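Local atomic coordinates of ribose 5-phosphate isomerase B (Anaplasma phagocytophilum, PDB entry 4EM8), a protein that probably interconverts ribose 5-phosphate and ribulose 5-phosphate, an aldose-ketose isomerisation of pentose phosphate metabolism. Residues V19-F24 against V68-T73; D52-V57 against S78-R83; H104-V109 against T132-G137. All blocks are in the same frame, centred on the assembly; numbering follows the deposited sequence.

Interaction 1 (V19-F24 against V68-T73)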
# COMPACT_ATOMS: atom_id res chain seq x y z
N VAL A 19 7.88 17.14 -4.57
CA VAL A 19 9.17 17.85 -4.35
C VAL A 19 9.16 18.70 -3.09
O VAL A 19 10.06 18.57 -2.24
CB VAL A 19 9.57 18.70 -5.58
CG1 VAL A 19 10.75 19.61 -5.25
CG2 VAL A 19 9.86 17.81 -6.80
N GLU A 20 8.15 19.55 -2.94
CA GLU A 20 8.07 20.45 -1.78
C GLU A 20 8.03 19.66 -0.46
O GLU A 20 8.78 19.95 0.46
CB GLU A 20 6.86 21.38 -1.93
CG GLU A 20 6.55 22.25 -0.72
CD GLU A 20 5.52 23.35 -1.00
OE1 GLU A 20 5.09 23.49 -2.18
OE2 GLU A 20 5.16 24.08 -0.04
N LEU A 21 7.20 18.63 -0.37
CA LEU A 21 7.15 17.84 0.85
C LEU A 21 8.48 17.10 1.08
O LEU A 21 8.95 16.98 2.21
CB LEU A 21 6.00 16.84 0.78
CG LEU A 21 5.75 15.99 2.02
CD1 LEU A 21 5.50 16.88 3.26
CD2 LEU A 21 4.61 15.00 1.76
N ARG A 22 9.05 16.54 -0.00
CA ARG A 22 10.31 15.84 0.09
C ARG A 22 11.42 16.72 0.70
O ARG A 22 12.24 16.26 1.51
CB ARG A 22 10.73 15.32 -1.29
CG ARG A 22 11.94 14.41 -1.22
CD ARG A 22 12.52 14.06 -2.58
NE ARG A 22 13.44 15.06 -3.08
CZ ARG A 22 13.41 15.63 -4.28
NH1 ARG A 22 14.38 16.48 -4.61
NH2 ARG A 22 12.47 15.36 -5.18
N LEU A 23 11.47 17.98 0.30
CA LEU A 23 12.53 18.87 0.77
C LEU A 23 12.26 19.29 2.23
O LEU A 23 13.20 19.37 3.04
CB LEU A 23 12.67 20.09 -0.16
CG LEU A 23 13.13 19.85 -1.61
CD1 LEU A 23 13.12 21.17 -2.39
CD2 LEU A 23 14.50 19.17 -1.72
N PHE A 24 10.98 19.49 2.56
CA PHE A 24 10.55 19.75 3.94
C PHE A 24 10.93 18.60 4.90
O PHE A 24 11.49 18.85 6.00
CB PHE A 24 9.03 20.00 3.98
CG PHE A 24 8.49 20.31 5.37
CD1 PHE A 24 8.62 21.58 5.92
CD2 PHE A 24 7.87 19.31 6.13
CE1 PHE A 24 8.12 21.87 7.19
CE2 PHE A 24 7.37 19.58 7.40
CZ PHE A 24 7.50 20.86 7.93
N VAL A 68 11.82 6.94 2.00
CA VAL A 68 10.58 7.71 1.94
C VAL A 68 10.30 8.00 0.46
O VAL A 68 11.17 8.54 -0.25
CB VAL A 68 10.64 9.02 2.75
CG1 VAL A 68 9.35 9.80 2.60
CG2 VAL A 68 10.91 8.79 4.23
N LEU A 69 9.12 7.62 0.01
CA LEU A 69 8.67 7.88 -1.37
C LEU A 69 7.41 8.75 -1.44
O LEU A 69 6.44 8.52 -0.70
CB LEU A 69 8.40 6.55 -2.07
CG LEU A 69 9.62 5.62 -2.24
CD1 LEU A 69 9.15 4.23 -2.72
CD2 LEU A 69 10.65 6.17 -3.23
N ILE A 70 7.37 9.72 -2.36
CA ILE A 70 6.25 10.67 -2.38
C ILE A 70 5.72 10.94 -3.79
O ILE A 70 6.47 11.29 -4.68
CB ILE A 70 6.61 12.03 -1.73
CG1 ILE A 70 7.33 11.85 -0.36
CG2 ILE A 70 5.34 12.89 -1.56
CD1 ILE A 70 8.01 13.10 0.13
N CYS A 71 4.43 10.71 -4.00
CA CYS A 71 3.79 11.12 -5.25
C CYS A 71 2.53 11.85 -4.83
O CYS A 71 2.32 12.08 -3.64
CB CYS A 71 3.52 9.94 -6.18
SG CYS A 71 2.38 8.64 -5.59
N GLY A 72 1.65 12.18 -5.78
CA GLY A 72 0.45 12.93 -5.41
C GLY A 72 -0.42 12.28 -4.34
O GLY A 72 -0.89 12.94 -3.40
N THR A 73 -0.63 10.99 -4.50
CA THR A 73 -1.51 10.18 -3.62
C THR A 73 -0.79 9.22 -2.69
O THR A 73 -1.34 8.76 -1.67
CB THR A 73 -2.41 9.32 -4.49
OG1 THR A 73 -1.61 8.35 -5.20
CG2 THR A 73 -3.18 10.20 -5.48
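Ile70 meets Leu21 and Arg22 in a small, buried van der Waals contact between helix 19-31 and strand 66-71, the central strand of the parallel sheet. No hydrogen bond crosses it, and the two segments bury 138 Å² between them. Ile70 supplies both touching branches. Its CG1 lies anti to the carbonyl carbon (chi1 -47°) and the chain then extends, which carries CD1 to the helix backbone: Ile70 CD1 is 3.6 Å from Arg22 CA and 3.8 Å from Arg22 CB. The shorter branch turns to the neighbouring residue, Ile70 CG2 lying 4.0 Å from Leu21 CD2, and the side chains of Leu21 and Ile70 cross at about a right angle. The nearest pair of CA atoms, those of Arg22 and Ile70, is 7.0 Å apart, a separation bridged by these side chains. This is helix-on-sheet packing in a Rossmann-like alpha/beta sandwich, in which strand 66-71 runs between strands 9-14 and 109-113. Ala122 of helix 119-131 also packs on Leu21. With CG anti to its backbone N (chi1 -172°), Arg22 leaves only the start of its side chain against Ile70; the guanidinium leads away to a salt bridge with Asp38 and hydrogen bonds to Ser14 OG and Cys41 O. At the strand's end lies Cys71, the predicted proton acceptor, its CA-CB bond directed away from the helix.

Interaction 2 (D52-V57 against S78-R83)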
# COMPACT_ATOMS: atom_id res chain seq x y z
N ASP A 52 9.91 5.80 -12.07
CA ASP A 52 11.32 5.97 -12.37
C ASP A 52 12.17 6.42 -11.17
O ASP A 52 13.38 6.34 -11.22
CB ASP A 52 11.51 6.96 -13.52
CG ASP A 52 10.91 6.47 -14.82
OD1 ASP A 52 10.89 5.25 -15.07
OD2 ASP A 52 10.46 7.30 -15.60
N TYR A 53 11.54 6.89 -10.10
CA TYR A 53 12.26 7.44 -8.93
C TYR A 53 12.28 6.51 -7.69
O TYR A 53 12.74 6.88 -6.61
CB TYR A 53 11.74 8.85 -8.66
CG TYR A 53 12.21 9.79 -9.75
CD1 TYR A 53 11.50 9.90 -10.94
CD2 TYR A 53 13.39 10.48 -9.62
CE1 TYR A 53 11.94 10.71 -11.95
CE2 TYR A 53 13.86 11.29 -10.63
CZ TYR A 53 13.11 11.41 -11.79
OH TYR A 53 13.54 12.19 -12.81
N VAL A 54 11.86 5.28 -7.89
CA VAL A 54 11.82 4.27 -6.82
C VAL A 54 13.15 3.48 -6.69
O VAL A 54 13.63 3.20 -5.59
CB VAL A 54 10.62 3.32 -7.08
CG1 VAL A 54 10.65 2.11 -6.16
CG2 VAL A 54 9.31 4.11 -6.94
N HIS A 55 13.74 3.15 -7.82
CA HIS A 55 14.89 2.25 -7.84
C HIS A 55 16.04 2.69 -6.98
O HIS A 55 16.60 1.91 -6.23
CB HIS A 55 15.34 2.04 -9.28
CG HIS A 55 14.27 1.47 -10.16
ND1 HIS A 55 13.46 2.24 -10.92
CD2 HIS A 55 13.85 0.15 -10.36
CE1 HIS A 55 12.59 1.46 -11.58
NE2 HIS A 55 12.83 0.18 -11.24
N ASP A 56 16.41 3.96 -7.07
CA ASP A 56 17.53 4.46 -6.31
C ASP A 56 17.34 4.43 -4.81
O ASP A 56 18.32 4.35 -4.06
CB ASP A 56 17.84 5.89 -6.73
CG ASP A 56 18.64 5.97 -8.00
OD1 ASP A 56 19.09 4.92 -8.53
OD2 ASP A 56 18.83 7.10 -8.45
N VAL A 57 16.09 4.51 -4.37
CA VAL A 57 15.77 4.44 -2.95
C VAL A 57 15.78 2.98 -2.49
O VAL A 57 16.51 2.62 -1.56
CB VAL A 57 14.41 5.14 -2.70
CG1 VAL A 57 13.89 4.93 -1.28
CG2 VAL A 57 14.56 6.63 -2.95
N SER A 78 3.71 3.30 -3.38
CA SER A 78 3.62 2.06 -2.56
C SER A 78 3.56 0.80 -3.41
O SER A 78 4.23 -0.19 -3.12
CB SER A 78 2.49 2.12 -1.54
OG SER A 78 1.29 2.48 -2.17
N ILE A 79 2.81 0.86 -4.51
CA ILE A 79 2.77 -0.25 -5.47
C ILE A 79 4.18 -0.54 -6.03
O ILE A 79 4.63 -1.68 -6.03
CB ILE A 79 1.82 0.05 -6.65
CG1 ILE A 79 0.35 0.08 -6.19
CG2 ILE A 79 1.98 -0.99 -7.76
CD1 ILE A 79 -0.58 0.71 -7.23
N ALA A 80 4.85 0.50 -6.52
CA ALA A 80 6.14 0.37 -7.15
C ALA A 80 7.22 -0.12 -6.18
O ALA A 80 8.06 -0.93 -6.55
CB ALA A 80 6.54 1.70 -7.79
N ALA A 81 7.20 0.40 -4.94
CA ALA A 81 8.13 0.01 -3.85
C ALA A 81 8.05 -1.46 -3.52
O ALA A 81 9.11 -2.13 -3.36
CB ALA A 81 7.82 0.80 -2.55
N ASN A 82 6.81 -1.97 -3.44
CA ASN A 82 6.57 -3.34 -2.98
C ASN A 82 6.77 -4.41 -4.03
O ASN A 82 6.58 -5.60 -3.77
CB ASN A 82 5.22 -3.44 -2.30
CG ASN A 82 5.27 -2.85 -0.93
OD1 ASN A 82 6.26 -3.05 -0.23
ND2 ASN A 82 4.23 -2.09 -0.53
N ARG A 83 7.16 -3.98 -5.22
CA ARG A 83 7.69 -4.87 -6.27
C ARG A 83 8.96 -5.61 -5.84
O ARG A 83 9.25 -6.67 -6.38
CB ARG A 83 7.96 -4.09 -7.58
CG ARG A 83 6.71 -3.52 -8.24
CD ARG A 83 6.03 -4.53 -9.11
NE ARG A 83 4.91 -3.97 -9.89
CZ ARG A 83 3.63 -3.91 -9.49
NH1 ARG A 83 3.25 -4.36 -8.29
NH2 ARG A 83 2.69 -3.44 -10.32
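At a chi1 of 171°, Val54 turns its two methyl groups to Ala80 and Ala81: CG1 stands anti to the backbone N, and CG2 stands anti to the carbonyl carbon. Since the CA-CB bond already points at the other segment, this torsion sends one methyl to each alanine. Val54 CG2 rests on the methyl group of Ala80, with 3.8 Å from CG2 to Ala80 CB. Val54 CG1 reaches the helix backbone instead, 4.0 Å from Ala81 CA and equally far from the carbonyl oxygen Ala80 O. One valine thus straddles the peptide link between two successive helical residues. The short alanine side chains let the main chains approach, the CA atoms of Val54 and Ala81 being 6.4 Å apart. The contact is small, 99 Å² summed over both sides, and purely van der Waals, without a hydrogen bond across it; all three touching residues are buried. Geometrically it is the packing of the segment carrying helix 55-58 against helix 75-81, along one face of the Rossmann-like alpha/beta sandwich; helix 75-81 follows the predicted catalytic Cys71 and begins within the predicted substrate-binding run Gly72 to Gly76. Tyr53 O is hydrogen-bonded to Ser13 OG, which ties the 52-57 segment to strand 9-14. Beyond the alanines, Leu146 of the second subunit packs on Ala80, while Arg83 donates to Asn82 O of that subunit. Leu69 of strand 66-71 touches both Val57 and Ala81, placing the two helical pieces side by side on the same face of the parallel sheet.

Interaction 3 (H104-V109 against T132-G137)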
# COMPACT_ATOMS: atom_id res chain seq x y z
N HIS A 104 3.93 -4.35 13.10
CA HIS A 104 3.53 -5.64 12.53
C HIS A 104 4.28 -6.05 11.32
O HIS A 104 4.49 -7.24 11.11
CB HIS A 104 2.06 -5.64 12.11
CG HIS A 104 1.11 -5.29 13.22
ND1 HIS A 104 -0.20 -5.17 13.01
CD2 HIS A 104 1.32 -5.03 14.59
CE1 HIS A 104 -0.82 -4.85 14.16
NE2 HIS A 104 0.10 -4.75 15.13
N ASN A 105 4.62 -5.10 10.45
CA ASN A 105 5.24 -5.47 9.17
C ASN A 105 6.72 -5.10 9.03
O ASN A 105 7.31 -5.35 7.95
CB ASN A 105 4.41 -4.89 8.03
CG ASN A 105 2.93 -5.11 8.24
OD1 ASN A 105 2.25 -4.23 8.78
ND2 ASN A 105 2.42 -6.28 7.85
N ASP A 106 7.31 -4.56 10.09
CA ASP A 106 8.68 -4.04 10.07
C ASP A 106 8.90 -3.16 8.85
O ASP A 106 9.85 -3.37 8.10
CB ASP A 106 9.69 -5.18 10.05
CG ASP A 106 11.10 -4.73 10.50
OD1 ASP A 106 11.24 -3.66 11.12
OD2 ASP A 106 12.06 -5.47 10.23
N ALA A 107 7.96 -2.25 8.61
CA ALA A 107 7.96 -1.46 7.35
C ALA A 107 9.26 -0.67 7.25
O ALA A 107 9.71 -0.10 8.24
CB ALA A 107 6.75 -0.54 7.26
N ASN A 108 9.90 -0.70 6.08
CA ASN A 108 11.16 0.01 5.89
C ASN A 108 11.09 1.16 4.86
O ASN A 108 12.06 1.89 4.69
CB ASN A 108 12.31 -0.98 5.61
CG ASN A 108 12.06 -1.87 4.42
OD1 ASN A 108 11.16 -1.62 3.59
ND2 ASN A 108 12.89 -2.93 4.29
N VAL A 109 9.93 1.32 4.21
CA VAL A 109 9.64 2.45 3.29
C VAL A 109 8.28 3.09 3.60
O VAL A 109 7.21 2.43 3.59
CB VAL A 109 9.68 1.99 1.82
CG1 VAL A 109 9.19 3.07 0.83
CG2 VAL A 109 11.09 1.50 1.48
N THR A 132 9.31 3.84 15.97
CA THR A 132 8.55 2.64 16.37
C THR A 132 9.32 1.36 16.04
O THR A 132 9.71 1.11 14.91
CB THR A 132 7.17 2.59 15.69
OG1 THR A 132 6.47 3.80 15.92
CG2 THR A 132 6.29 1.42 16.23
N ALA A 133 9.56 0.57 17.08
CA ALA A 133 10.21 -0.72 16.97
C ALA A 133 9.27 -1.79 16.40
O ALA A 133 8.05 -1.78 16.63
CB ALA A 133 10.73 -1.15 18.36
N PHE A 134 9.87 -2.73 15.68
CA PHE A 134 9.17 -3.91 15.19
C PHE A 134 8.84 -4.78 16.42
O PHE A 134 9.70 -4.97 17.28
CB PHE A 134 10.09 -4.66 14.21
CG PHE A 134 9.53 -5.98 13.68
CD1 PHE A 134 8.22 -6.09 13.25
CD2 PHE A 134 10.36 -7.10 13.59
CE1 PHE A 134 7.73 -7.30 12.77
CE2 PHE A 134 9.87 -8.31 13.09
CZ PHE A 134 8.56 -8.41 12.69
N LEU A 135 7.62 -5.30 16.49
CA LEU A 135 7.25 -6.14 17.63
C LEU A 135 7.80 -7.58 17.58
O LEU A 135 7.86 -8.24 18.62
CB LEU A 135 5.74 -6.14 17.84
CG LEU A 135 5.11 -4.81 18.31
CD1 LEU A 135 3.59 -4.95 18.47
CD2 LEU A 135 5.74 -4.28 19.60
N GLY A 136 8.25 -8.06 16.42
CA GLY A 136 8.67 -9.45 16.27
C GLY A 136 7.54 -10.41 16.68
O GLY A 136 6.40 -10.27 16.22
N GLY A 137 7.84 -11.38 17.53
CA GLY A 137 6.80 -12.29 17.99
C GLY A 137 6.07 -13.05 16.88
O GLY A 137 6.70 -13.63 15.99
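Asp106 lies over one face of the Phe134 ring, a CH-pi contact that joins the end of helix 95-105 to the loop between helices 119-131 and 138-146 in this Rossmann-like alpha/beta fold. Asp106 CB sits 3.8 Å from the ring centroid and 17° off the ring normal. The aspartate has its CG anti to the backbone N (chi1 -160°), and its carboxylate lies over the CB-CG end of the phenylalanine, Asp106 OD1 being 3.4 Å from Phe134 CB, with the carboxylate and ring planes 15° apart, stacked. The same OD1 forms a salt bridge with Arg102. Phe134 likewise has CG anti to its N, with its CA-CB bond pointing toward the helix end. Gly136 N lies over the opposite ring face, 3.4 Å above the plane, so the aromatic group is sandwiched between its own loop and Asp106. The positive phi of Asp106 marks where the chain leaves helical geometry. His104, the predicted proton donor, touches the ring with its backbone oxygen; its imidazole stacks on His139 and packs against Thr73 of the second subunit, consistent with an active site shared across the dimer. At the rim of the ring, His104 O lies in plane, 3.6 Å from Phe134 CE1.

Overall arrangement
From the N terminus, interaction 1 closes the longest loop, bringing strand 66-71 back to helix 19-31 across 43 intervening residues. Interaction 2 opens inside that span, at 52-57, and closes beyond it at 78-83, packing helix 55-58 and helix 75-81 together, so the two cross along the chain. Interaction 3 follows in series, joining the end of helix 95-105 to the loop after helix 119-131. None is nested in another. Leu69 of interaction 1 touches both of the others: its CD1 lies 3.7 Å from Ala81 CB of interaction 2 and also packs on Val109 of interaction 3. Interactions 1 and 3 lie on opposite sides of the chain's centre, about 23 Å apart between centres, while the surroundings of all three include residues of the second subunit.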